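SPCU (Pseudomonas aeruginosa, PDB 4AKX) binds the phospholipase toxin ExoU in a heterodimeric complex, probably as its type III secretion chaperone. Local coordinates at residues A[1-13]-A[94-106]. Numbering follows the deposited sequence. Where two conformers were deposited one is given.
Sequences MIDTWLAQWGLRL and VDDVDALNRLHDR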
loop_
_atom_site.group_PDB
_atom_site.type_symbol
_atom_site.label_atom_id
_atom_site.label_comp_id
_atom_site.label_asym_id
_atom_site.label_seq_id
_atom_site.Cartn_x
_atom_site.Cartn_y
_atom_site.Cartn_z
HETATM N N MSE A 1 -0.260 29.676 -14.031
HETATM C CA MSE A 1 1.090 29.361 -13.457
HETATM C C MSE A 1 1.546 28.011 -13.946
HETATM O O MSE A 1 2.743 27.730 -13.994
HETATM C CB MSE A 1 1.039 29.441 -11.919
HETATM C CG MSE A 1 0.275 30.694 -11.476
HETATM SE SE MSE A 1 1.135 31.529 -9.889
HETATM C CE MSE A 1 0.193 33.449 -10.029
ATOM N N ILE A 2 0.588 27.166 -14.318
ATOM C CA ILE A 2 0.880 25.908 -15.024
ATOM C C ILE A 2 1.457 26.171 -16.432
ATOM O O ILE A 2 2.410 25.518 -16.872
ATOM C CB ILE A 2 -0.382 25.006 -15.123
ATOM C CG1 ILE A 2 -0.045 23.660 -15.751
ATOM C CG2 ILE A 2 -1.509 25.690 -15.888
ATOM C CD1 ILE A 2 0.700 22.745 -14.802
ATOM N N ASP A 3 0.870 27.146 -17.118
ATOM C CA ASP A 3 1.272 27.547 -18.447
ATOM C C ASP A 3 2.703 28.089 -18.487
ATOM O O ASP A 3 3.428 27.887 -19.447
ATOM C CB ASP A 3 0.285 28.596 -18.949
ATOM C CG ASP A 3 0.411 28.869 -20.429
ATOM O OD1 ASP A 3 0.580 27.922 -21.245
ATOM O OD2 ASP A 3 0.297 30.057 -20.778
ATOM N N THR A 4 3.121 28.767 -17.438
ATOM C CA THR A 4 4.527 29.132 -17.337
ATOM C C THR A 4 5.442 27.993 -16.869
ATOM O O THR A 4 6.647 28.049 -17.075
ATOM C CB THR A 4 4.764 30.350 -16.444
ATOM O OG1 THR A 4 6.164 30.453 -16.182
ATOM C CG2 THR A 4 4.032 30.204 -15.141
ATOM N N TRP A 5 4.884 26.987 -16.208
ATOM C CA TRP A 5 5.620 25.765 -15.954
ATOM C C TRP A 5 5.888 25.023 -17.234
ATOM O O TRP A 5 7.016 24.637 -17.523
ATOM C CB TRP A 5 4.845 24.885 -15.004
ATOM C CG TRP A 5 5.548 23.587 -14.692
ATOM C CD1 TRP A 5 6.706 23.404 -13.938
ATOM C CD2 TRP A 5 5.149 22.246 -15.107
ATOM N NE1 TRP A 5 7.042 22.077 -13.881
ATOM C CE2 TRP A 5 6.143 21.332 -14.555
ATOM C CE3 TRP A 5 4.096 21.730 -15.848
ATOM C CZ2 TRP A 5 6.074 19.972 -14.756
ATOM C CZ3 TRP A 5 4.041 20.355 -16.061
ATOM C CH2 TRP A 5 5.008 19.497 -15.530
ATOM N N LEU A 6 4.838 24.810 -18.010
ATOM C CA LEU A 6 4.985 24.351 -19.386
ATOM C C LEU A 6 6.005 25.180 -20.180
ATOM O O LEU A 6 6.940 24.635 -20.762
ATOM C CB LEU A 6 3.636 24.400 -20.092
ATOM C CG LEU A 6 2.668 23.269 -19.777
ATOM C CD1 LEU A 6 1.353 23.517 -20.488
ATOM C CD2 LEU A 6 3.221 21.919 -20.193
ATOM N N ALA A 7 5.809 26.499 -20.193
ATOM C CA ALA A 7 6.545 27.392 -21.074
ATOM C C ALA A 7 8.034 27.036 -21.190
ATOM O O ALA A 7 8.622 27.174 -22.257
ATOM C CB ALA A 7 6.369 28.826 -20.625
ATOM N N GLN A 8 8.621 26.534 -20.114
ATOM C CA GLN A 8 10.059 26.271 -20.085
ATOM C C GLN A 8 10.529 25.122 -20.994
ATOM O O GLN A 8 11.716 24.793 -21.025
ATOM C CB GLN A 8 10.556 26.057 -18.638
ATOM C CG GLN A 8 10.003 24.823 -17.940
ATOM C CD GLN A 8 10.248 24.826 -16.437
ATOM O OE1 GLN A 8 10.887 25.725 -15.885
ATOM N NE2 GLN A 8 9.735 23.809 -15.769
ATOM N N TRP A 9 9.606 24.497 -21.708
ATOM C CA TRP A 9 9.988 23.483 -22.674
ATOM C C TRP A 9 9.480 23.911 -23.995
ATOM O O TRP A 9 9.465 23.136 -24.947
ATOM C CB TRP A 9 9.423 22.124 -22.291
ATOM C CG TRP A 9 9.990 21.594 -20.998
ATOM C CD1 TRP A 9 11.323 21.369 -20.692
ATOM C CD2 TRP A 9 9.257 21.223 -19.783
ATOM N NE1 TRP A 9 11.456 20.881 -19.415
ATOM C CE2 TRP A 9 10.257 20.772 -18.825
ATOM C CE3 TRP A 9 7.926 21.198 -19.423
ATOM C CZ2 TRP A 9 9.916 20.322 -17.571
ATOM C CZ3 TRP A 9 7.592 20.742 -18.147
ATOM C CH2 TRP A 9 8.564 20.317 -17.244
ATOM N N GLY A 10 9.045 25.166 -24.056
ATOM C CA GLY A 10 8.545 25.752 -25.285
ATOM C C GLY A 10 7.233 25.130 -25.685
ATOM O O GLY A 10 6.793 25.239 -26.829
ATOM N N LEU A 11 6.631 24.432 -24.738
ATOM C CA LEU A 11 5.281 23.958 -24.891
ATOM C C LEU A 11 4.319 24.986 -24.312
ATOM O O LEU A 11 4.684 25.811 -23.444
ATOM C CB LEU A 11 5.101 22.612 -24.180
ATOM C CG LEU A 11 6.089 21.451 -24.374
ATOM C CD1 LEU A 11 5.633 20.270 -23.542
ATOM C CD2 LEU A 11 6.254 21.020 -25.823
ATOM N N ARG A 12 3.088 24.931 -24.801
ATOM C CA ARG A 12 2.030 25.811 -24.341
ATOM C C ARG A 12 0.769 25.003 -24.125
ATOM O O ARG A 12 0.475 24.096 -24.883
ATOM C CB ARG A 12 1.792 26.945 -25.350
ATOM C CG ARG A 12 2.687 28.145 -25.104
ATOM C CD ARG A 12 2.713 29.114 -26.274
ATOM N NE ARG A 12 1.383 29.504 -26.746
ATOM C CZ ARG A 12 0.424 30.024 -25.982
ATOM N NH1 ARG A 12 0.616 30.198 -24.672
ATOM N NH2 ARG A 12 -0.742 30.351 -26.535
ATOM N N LEU A 13 0.046 25.309 -23.060
ATOM C CA LEU A 13 -1.148 24.561 -22.742
ATOM C C LEU A 13 -2.110 24.680 -23.915
ATOM O O LEU A 13 -2.488 25.780 -24.249
ATOM C CB LEU A 13 -1.776 25.099 -21.456
ATOM C CG LEU A 13 -2.812 24.164 -20.828
ATOM C CD1 LEU A 13 -2.601 24.037 -19.338
ATOM C CD2 LEU A 13 -4.247 24.599 -21.151
ATOM N N VAL A 94 -1.964 28.356 -4.785
ATOM C CA VAL A 94 -0.854 27.824 -3.998
ATOM C C VAL A 94 0.439 27.614 -4.806
ATOM O O VAL A 94 1.367 28.404 -4.698
ATOM C CB VAL A 94 -1.265 26.540 -3.222
ATOM C CG1 VAL A 94 -0.044 25.783 -2.706
ATOM C CG2 VAL A 94 -2.207 26.890 -2.072
ATOM N N ASP A 95 0.480 26.580 -5.640
ATOM C CA ASP A 95 1.735 26.125 -6.247
ATOM C C ASP A 95 2.232 27.056 -7.352
ATOM O O ASP A 95 1.498 27.932 -7.815
ATOM C CB ASP A 95 1.573 24.705 -6.790
ATOM C CG ASP A 95 0.904 23.764 -5.791
ATOM O OD1 ASP A 95 1.269 23.798 -4.590
ATOM O OD2 ASP A 95 0.017 22.981 -6.211
ATOM N N ASP A 96 3.488 26.868 -7.759
ATOM C CA ASP A 96 4.090 27.641 -8.857
ATOM C C ASP A 96 5.265 26.877 -9.501
ATOM O O ASP A 96 5.552 25.741 -9.110
ATOM C CB ASP A 96 4.524 29.035 -8.369
ATOM C CG ASP A 96 5.925 29.042 -7.798
ATOM O OD1 ASP A 96 6.089 28.785 -6.581
ATOM O OD2 ASP A 96 6.864 29.317 -8.578
ATOM N N VAL A 97 5.936 27.496 -10.477
ATOM C CA VAL A 97 6.953 26.803 -11.286
ATOM C C VAL A 97 7.933 25.953 -10.464
ATOM O O VAL A 97 8.031 24.740 -10.671
ATOM C CB VAL A 97 7.724 27.765 -12.230
ATOM C CG1 VAL A 97 8.889 27.046 -12.909
ATOM C CG2 VAL A 97 6.783 28.364 -13.266
ATOM N N ASP A 98 8.651 26.583 -9.535
ATOM C CA ASP A 98 9.622 25.858 -8.707
ATOM C C ASP A 98 8.927 24.682 -8.011
ATOM O O ASP A 98 9.389 23.539 -8.070
ATOM C CB ASP A 98 10.291 26.791 -7.686
ATOM C CG ASP A 98 10.983 28.022 -8.347
ATOM O OD1 ASP A 98 10.810 28.247 -9.580
ATOM O OD2 ASP A 98 11.700 28.769 -7.621
ATOM N N ALA A 99 7.771 24.950 -7.425
ATOM C CA ALA A 99 7.035 23.912 -6.735
ATOM C C ALA A 99 6.608 22.762 -7.629
ATOM O O ALA A 99 6.756 21.603 -7.233
ATOM C CB ALA A 99 5.845 24.495 -6.003
ATOM N N LEU A 100 6.057 23.063 -8.809
ATOM C CA LEU A 100 5.703 21.992 -9.787
ATOM C C LEU A 100 6.921 21.202 -10.217
ATOM O O LEU A 100 6.882 19.984 -10.284
ATOM C CB LEU A 100 4.991 22.538 -11.025
ATOM C CG LEU A 100 3.716 23.326 -10.752
ATOM C CD1 LEU A 100 3.198 23.972 -12.021
ATOM C CD2 LEU A 100 2.665 22.419 -10.151
ATOM N N ASN A 101 8.022 21.900 -10.460
ATOM C CA ASN A 101 9.274 21.228 -10.717
ATOM C C ASN A 101 9.686 20.233 -9.652
ATOM O O ASN A 101 10.220 19.170 -9.982
ATOM C CB ASN A 101 10.364 22.230 -10.981
ATOM C CG ASN A 101 10.323 22.709 -12.373
ATOM O OD1 ASN A 101 9.875 21.985 -13.255
ATOM N ND2 ASN A 101 10.703 23.942 -12.590
ATOM N N ARG A 102 9.414 20.560 -8.387
ATOM C CA ARG A 102 9.605 19.606 -7.296
ATOM C C ARG A 102 8.715 18.365 -7.402
ATOM O O ARG A 102 9.221 17.244 -7.492
ATOM C CB ARG A 102 9.437 20.277 -5.934
ATOM C CG ARG A 102 10.736 20.857 -5.394
ATOM C CD ARG A 102 10.634 21.213 -3.914
ATOM N NE ARG A 102 10.049 22.544 -3.700
ATOM C CZ ARG A 102 10.637 23.698 -4.032
ATOM N NH1 ARG A 102 11.834 23.714 -4.619
ATOM N NH2 ARG A 102 10.015 24.847 -3.786
ATOM N N LEU A 103 7.397 18.557 -7.403
ATOM C CA LEU A 103 6.488 17.435 -7.594
ATOM C C LEU A 103 7.048 16.516 -8.664
ATOM O O LEU A 103 7.294 15.342 -8.422
ATOM C CB LEU A 103 5.083 17.901 -7.992
ATOM C CG LEU A 103 4.252 18.650 -6.947
ATOM C CD1 LEU A 103 2.950 19.158 -7.531
ATOM C CD2 LEU A 103 3.990 17.781 -5.721
ATOM N N HIS A 104 7.316 17.064 -9.835
ATOM C CA HIS A 104 7.737 16.244 -10.937
ATOM C C HIS A 104 8.911 15.385 -10.548
ATOM O O HIS A 104 8.876 14.157 -10.743
ATOM C CB HIS A 104 8.060 17.099 -12.135
ATOM C CG HIS A 104 8.136 16.332 -13.416
ATOM N ND1 HIS A 104 8.240 16.938 -14.610
ATOM C CD2 HIS A 104 8.126 14.957 -13.669
ATOM C CE1 HIS A 104 8.287 16.001 -15.584
ATOM N NE2 HIS A 104 8.209 14.792 -15.007
ATOM N N ASP A 105 9.946 15.999 -9.952
ATOM C CA ASP A 105 11.168 15.259 -9.591
ATOM C C ASP A 105 10.954 14.162 -8.564
ATOM O O ASP A 105 11.653 13.137 -8.569
ATOM C CB ASP A 105 12.255 16.197 -9.090
ATOM C CG ASP A 105 13.215 16.602 -10.187
ATOM O OD1 ASP A 105 12.968 16.243 -11.369
ATOM O OD2 ASP A 105 14.210 17.290 -9.871
ATOM N N ARG A 106 10.014 14.401 -7.659
ATOM C CA ARG A 106 9.749 13.459 -6.607
ATOM C C ARG A 106 9.031 12.281 -7.198
ATOM O O ARG A 106 9.320 11.134 -6.843
ATOM C CB ARG A 106 8.937 14.108 -5.501
ATOM C CG ARG A 106 9.802 14.896 -4.529
ATOM C CD ARG A 106 9.087 16.131 -4.037
ATOM N NE ARG A 106 9.862 16.830 -3.012
ATOM C CZ ARG A 106 9.387 17.835 -2.276
ATOM N NH1 ARG A 106 8.136 18.260 -2.447
ATOM N NH2 ARG A 106 10.154 18.407 -1.357
#
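Trp5 is the knob of this helix-helix contact, seated in a hole formed by Val97, Leu100, Asn101 and His104. Leu100 CB lies 3.6 Å from the centroid of the Trp5 five-membered ring and close to the ring normal, which defines a CH-pi contact over one face; Trp9 CZ3 lies over the opposite face. With Trp5 CG anti to the backbone N (chi1 180°), the indole reaches across to helix 97-106 and its NE1 donates to Asn101 OD1 at 2.9 Å. That bond is bent (141° at the hydrogen), and the donor stands above the carbonyl plane. Gln8 NE2 adds a weak second bond to Asn101 OD1 at 3.1 Å, the two amides being nearly coplanar. His104 ND1 comes to the indole edge, 3.7 Å from Trp5 CZ2. Toward the N-terminus, Ile2 CD1 meets Leu100 CD1 at 3.9 Å.

The segment axes approach to 9.5 Å at a crossing angle of -67°. Further out, Phe42 of strand 39-48 meets both Trp5 and Leu100, tying the helix pair to the sheet, while Trp9 NE1 bonds Val32 O of the ExoU chain. With one bent and one weak bond, Asn101 OD1 gives a largely apolar interface a modest polar link beside the toxin-binding surface.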